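Local coordinates for quinoline 2-oxidoreductase large subunit (Pseudomonas putida, PDB 1T3Q), which carries the molybdenum centre and its pterin cytosine dinucleotide in a molybdenum hydroxylase that probably oxidises quinoline at carbon 2, at residues F191-V196 and G378-E383; Q298-G303 and V339-I344. One frame throughout, in Å; residues are numbered along the deposited sequence.

Contact 1: F191-V196 and G378-E383; sequences FSCGRV and GQIARE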
loop_
_atom_site.group_PDB
_atom_site.type_symbol
_atom_site.label_atom_id
_atom_site.label_comp_id
_atom_site.label_asym_id
_atom_site.label_seq_id
_atom_site.Cartn_x
_atom_site.Cartn_y
_atom_site.Cartn_z
ATOM N N PHE B 191 12.618 -44.406 22.951
ATOM C CA PHE B 191 12.827 -42.969 22.885
ATOM C C PHE B 191 11.524 -42.191 22.860
ATOM O O PHE B 191 10.517 -42.646 22.323
ATOM C CB PHE B 191 13.669 -42.636 21.654
ATOM C CG PHE B 191 15.074 -43.178 21.724
ATOM C CD1 PHE B 191 16.101 -42.414 22.264
ATOM C CD2 PHE B 191 15.360 -44.466 21.280
ATOM C CE1 PHE B 191 17.396 -42.921 22.364
ATOM C CE2 PHE B 191 16.651 -44.988 21.374
ATOM C CZ PHE B 191 17.675 -44.212 21.919
ATOM N N SER B 192 11.553 -41.006 23.452
ATOM C CA SER B 192 10.376 -40.164 23.490
ATOM C C SER B 192 10.770 -38.698 23.482
ATOM O O SER B 192 11.719 -38.302 24.155
ATOM C CB SER B 192 9.558 -40.467 24.745
ATOM O OG SER B 192 8.446 -39.593 24.835
ATOM N N CYS B 193 10.054 -37.903 22.699
ATOM C CA CYS B 193 10.303 -36.472 22.632
ATOM C C CYS B 193 9.011 -35.789 23.034
ATOM O O CYS B 193 7.929 -36.208 22.621
ATOM C CB CYS B 193 10.674 -36.038 21.214
ATOM S SG CYS B 193 12.113 -36.878 20.514
ATOM N N GLY B 194 9.115 -34.743 23.845
ATOM C CA GLY B 194 7.920 -34.032 24.246
ATOM C C GLY B 194 7.559 -33.022 23.176
ATOM O O GLY B 194 8.304 -32.834 22.214
ATOM N N ARG B 195 6.411 -32.376 23.321
ATOM C CA ARG B 195 6.019 -31.365 22.357
ATOM C C ARG B 195 6.900 -30.143 22.584
ATOM O O ARG B 195 7.384 -29.912 23.696
ATOM C CB ARG B 195 4.557 -30.948 22.560
ATOM C CG ARG B 195 3.550 -31.956 22.043
ATOM C CD ARG B 195 2.107 -31.486 22.202
ATOM N NE ARG B 195 1.217 -32.416 21.509
ATOM C CZ ARG B 195 0.233 -32.054 20.694
ATOM N NH1 ARG B 195 -0.007 -30.770 20.466
ATOM N NH2 ARG B 195 -0.493 -32.981 20.077
ATOM N N VAL B 196 7.108 -29.380 21.520
ATOM C CA VAL B 196 7.864 -28.139 21.590
ATOM C C VAL B 196 7.124 -27.171 20.690
ATOM O O VAL B 196 6.259 -27.578 19.912
ATOM C CB VAL B 196 9.327 -28.282 21.081
ATOM C CG1 VAL B 196 10.084 -29.260 21.950
ATOM C CG2 VAL B 196 9.347 -28.709 19.617
ATOM N N GLY B 378 13.769 -39.785 15.078
ATOM C CA GLY B 378 14.480 -40.991 14.675
ATOM C C GLY B 378 15.984 -40.794 14.634
ATOM O O GLY B 378 16.745 -41.717 14.914
ATOM N N GLN B 379 16.415 -39.593 14.267
ATOM C CA GLN B 379 17.840 -39.279 14.215
ATOM C C GLN B 379 18.397 -39.414 15.633
ATOM O O GLN B 379 19.445 -40.023 15.843
ATOM C CB GLN B 379 18.044 -37.851 13.691
ATOM C CG GLN B 379 19.508 -37.423 13.503
ATOM C CD GLN B 379 20.186 -38.099 12.322
ATOM O OE1 GLN B 379 19.526 -38.555 11.385
ATOM N NE2 GLN B 379 21.514 -38.143 12.349
ATOM N N ILE B 380 17.690 -38.844 16.608
ATOM C CA ILE B 380 18.109 -38.935 18.004
ATOM C C ILE B 380 18.229 -40.395 18.438
ATOM O O ILE B 380 19.249 -40.820 18.975
ATOM C CB ILE B 380 17.092 -38.236 18.957
ATOM C CG1 ILE B 380 17.177 -36.717 18.798
ATOM C CG2 ILE B 380 17.372 -38.631 20.412
ATOM C CD1 ILE B 380 16.088 -35.967 19.545
ATOM N N ALA B 381 17.168 -41.159 18.200
ATOM C CA ALA B 381 17.129 -42.564 18.583
ATOM C C ALA B 381 18.214 -43.422 17.934
ATOM O O ALA B 381 18.931 -44.147 18.625
ATOM C CB ALA B 381 15.748 -43.141 18.267
ATOM N N ARG B 382 18.341 -43.335 16.614
ATOM C CA ARG B 382 19.333 -44.142 15.902
ATOM C C ARG B 382 20.772 -43.774 16.256
ATOM O O ARG B 382 21.576 -44.644 16.569
ATOM C CB ARG B 382 19.143 -44.021 14.387
ATOM C CG ARG B 382 19.951 -45.043 13.586
ATOM C CD ARG B 382 20.034 -44.660 12.119
ATOM N NE ARG B 382 20.566 -43.312 11.971
ATOM C CZ ARG B 382 19.849 -42.261 11.591
ATOM N NH1 ARG B 382 20.422 -41.070 11.501
ATOM N NH2 ARG B 382 18.568 -42.406 11.276
ATOM N N GLU B 383 21.101 -42.486 16.204
ATOM C CA GLU B 383 22.462 -42.069 16.514
ATOM C C GLU B 383 22.841 -42.416 17.948
ATOM O O GLU B 383 23.987 -42.767 18.223
ATOM C CB GLU B 383 22.636 -40.571 16.258
ATOM C CG GLU B 383 22.452 -40.166 14.789
ATOM C CD GLU B 383 23.437 -40.861 13.851
ATOM O OE1 GLU B 383 22.998 -41.662 12.993
ATOM O OE2 GLU B 383 24.655 -40.607 13.970
#

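Contact 2: Q298-G303 and V339-I344; sequences QRNEMG and VGNAVI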
loop_
_atom_site.group_PDB
_atom_site.type_symbol
_atom_site.label_atom_id
_atom_site.label_comp_id
_atom_site.label_asym_id
_atom_site.label_seq_id
_atom_site.Cartn_x
_atom_site.Cartn_y
_atom_site.Cartn_z
ATOM N N GLN B 298 6.863 -37.595 19.316
ATOM C CA GLN B 298 6.701 -38.963 18.866
ATOM C C GLN B 298 7.494 -39.891 19.769
ATOM O O GLN B 298 8.439 -39.477 20.446
ATOM C CB GLN B 298 7.084 -39.150 17.381
ATOM C CG GLN B 298 8.384 -38.551 16.899
ATOM C CD GLN B 298 8.741 -38.997 15.470
ATOM O OE1 GLN B 298 9.020 -40.172 15.228
ATOM N NE2 GLN B 298 8.729 -38.056 14.526
ATOM N N ARG B 299 7.060 -41.142 19.814
ATOM C CA ARG B 299 7.702 -42.161 20.620
ATOM C C ARG B 299 8.290 -43.113 19.594
ATOM O O ARG B 299 7.617 -43.475 18.630
ATOM C CB ARG B 299 6.650 -42.880 21.472
ATOM N N ASN B 300 9.554 -43.474 19.770
ATOM C CA ASN B 300 10.201 -44.398 18.851
ATOM C C ASN B 300 10.819 -45.556 19.612
ATOM O O ASN B 300 11.814 -45.389 20.318
ATOM C CB ASN B 300 11.285 -43.698 18.019
ATOM C CG ASN B 300 10.708 -42.727 17.004
ATOM O OD1 ASN B 300 10.541 -41.535 17.282
ATOM N ND2 ASN B 300 10.381 -43.237 15.825
ATOM N N GLU B 301 10.200 -46.725 19.488
ATOM C CA GLU B 301 10.703 -47.927 20.127
ATOM C C GLU B 301 11.613 -48.514 19.063
ATOM O O GLU B 301 11.154 -49.177 18.133
ATOM C CB GLU B 301 9.550 -48.877 20.443
ATOM C CG GLU B 301 8.598 -48.332 21.486
ATOM C CD GLU B 301 7.356 -49.179 21.640
ATOM O OE1 GLU B 301 7.489 -50.419 21.725
ATOM O OE2 GLU B 301 6.246 -48.601 21.684
ATOM N N MET B 302 12.904 -48.244 19.197
ATOM C CA MET B 302 13.879 -48.683 18.218
ATOM C C MET B 302 14.815 -49.775 18.704
ATOM O O MET B 302 15.174 -49.834 19.880
ATOM C CB MET B 302 14.696 -47.474 17.754
ATOM C CG MET B 302 15.576 -47.725 16.543
ATOM S SD MET B 302 16.479 -46.235 16.059
ATOM C CE MET B 302 15.224 -45.333 15.202
ATOM N N GLY B 303 15.203 -50.641 17.774
ATOM C CA GLY B 303 16.110 -51.726 18.091
ATOM C C GLY B 303 17.104 -51.853 16.955
ATOM O O GLY B 303 16.736 -51.732 15.790
ATOM N N VAL B 339 6.743 -39.263 7.783
ATOM C CA VAL B 339 7.889 -38.853 6.979
ATOM C C VAL B 339 9.201 -39.228 7.658
ATOM O O VAL B 339 10.214 -39.445 6.987
ATOM C CB VAL B 339 7.877 -37.338 6.690
ATOM C CG1 VAL B 339 6.645 -36.988 5.874
ATOM C CG2 VAL B 339 7.914 -36.547 7.990
ATOM N N GLY B 340 9.175 -39.318 8.986
ATOM C CA GLY B 340 10.368 -39.684 9.734
ATOM C C GLY B 340 10.841 -41.099 9.432
ATOM O O GLY B 340 12.029 -41.331 9.193
ATOM N N ASN B 341 9.915 -42.055 9.443
ATOM C CA ASN B 341 10.273 -43.441 9.168
ATOM C C ASN B 341 10.773 -43.649 7.746
ATOM O O ASN B 341 11.529 -44.585 7.482
ATOM C CB ASN B 341 9.087 -44.375 9.435
ATOM C CG ASN B 341 8.954 -44.744 10.900
ATOM O OD1 ASN B 341 8.275 -45.711 11.248
ATOM N ND2 ASN B 341 9.593 -43.970 11.770
ATOM N N ALA B 342 10.358 -42.783 6.826
ATOM C CA ALA B 342 10.801 -42.915 5.445
ATOM C C ALA B 342 12.318 -42.762 5.331
ATOM O O ALA B 342 12.944 -43.373 4.466
ATOM C CB ALA B 342 10.106 -41.883 4.564
ATOM N N VAL B 343 12.910 -41.950 6.202
ATOM C CA VAL B 343 14.358 -41.728 6.160
ATOM C C VAL B 343 15.066 -42.257 7.404
ATOM O O VAL B 343 16.165 -41.808 7.739
ATOM C CB VAL B 343 14.686 -40.218 6.026
ATOM C CG1 VAL B 343 14.070 -39.650 4.746
ATOM C CG2 VAL B 343 14.168 -39.466 7.238
ATOM N N ILE B 344 14.446 -43.220 8.076
ATOM C CA ILE B 344 14.996 -43.788 9.306
ATOM C C ILE B 344 16.387 -44.435 9.177
ATOM O O ILE B 344 17.122 -44.520 10.163
ATOM C CB ILE B 344 14.005 -44.820 9.918
ATOM C CG1 ILE B 344 14.317 -45.037 11.399
ATOM C CG2 ILE B 344 14.091 -46.148 9.177
ATOM C CD1 ILE B 344 13.942 -43.851 12.275
#

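Contact 1: F191-V196 and G378-E383
Phe191 lays the flat of its ring on Ala381, an instance of helix-on-sheet packing in the molybdopterin cofactor-binding domain: strand 185-193 faces helix 375-393, with the short axes 8.9 Å apart and 150° from parallel. Traced outward, Phe191 CB lies 4.0 Å from Ala381 CB. At CG and CD2 the methyl is closer, with Phe191 CD2 only 3.3 Å from Ala381 CB, a tight fit. The middle of the ring sits beneath the helix backbone, Ala381 CA standing 3.5 Å from the centroid of the Phe191 ring and 2° off the normal, a nearly axial CH-pi contact. CD1 and CE1 have that same CA as their nearest partner, while CE2 lies about equally near Ala381 O and CB. At the far end, Phe191 CZ reaches the backbone, 3.5 Å from Ala381 O. With CG anti to the carbonyl carbon (chi1 -66°), the ring is carried out to this turn of the helix. With an alanine at Phe191, Ala381 would probably lose the aromatic face beneath its CA and CB, opening a gap between strand and helix. Two residues on, Cys193 makes a lighter apolar contact, its CB pointing toward the helix: Cys193 SG lies 4.2 Å from Ile380 CD1.

Contact 2: Q298-G303 and V339-I344
Met302 and Ile344 meet tip to tip, and this is where the contact is tight: the methyl CE of Met302 lies 3.5 Å from CD1 of Ile344, with CG1 of the same isoleucine 3.9 Å from that CE. The methionine chain leaves the strand extended, CG anti to the backbone N (chi1 -169°), and then bends at the sulfur (chi3 -79°), which turns CE to the isoleucine. Ile344 in turn sends its CG1-CD1 branch forward, while Asn317 and Leu417 pack on the same side chain. Strand 298-306 runs antiparallel to both neighbours, 185-193 and 312-322, in a mixed sheet, and helix 337-342 belongs to the beta-alpha-beta crossover that joins the parallel strands 312-322 and 352-360. By strand alternation Gln298, Asn300 and Met302 all start their side chains on the face turned to this connection. Towards Gln298 the fit is looser and polar. The side chains of Asn300 and Asn341 run alongside one another, pointing opposite ways, their amide planes 50° apart, with no hydrogen bond between them. The amide of Asn300 is held within the sheet instead, where ND2 donates to Asn317 OD1. Gln298 NE2, for its part, donates to Glu336 OE2, just ahead of the helix.

How the contacts relate
Both contacts are buried, their centres 8 Å apart, and they share one sheet, since strands 185-193 and 298-306 are antiparallel neighbours joined by backbone bonds, among them Asn300 N to Phe191 O. Contact 2 is nested in the chain loop that contact 1 closes. Helix 375-393 ties them together: Gly378 CA packs 3.8 Å from Ile344 CD1, Met302 SD lies against Arg382 N, and the Arg382 guanidinium probably donates from NH2 to Ile344 O at 2.8 Å. Their chemistry differs, however. Contact 1 is apolar, an aromatic face against a helix backbone, whereas contact 2 pairs one small apolar touch with amides whose hydrogen bonds run to neighbouring residues.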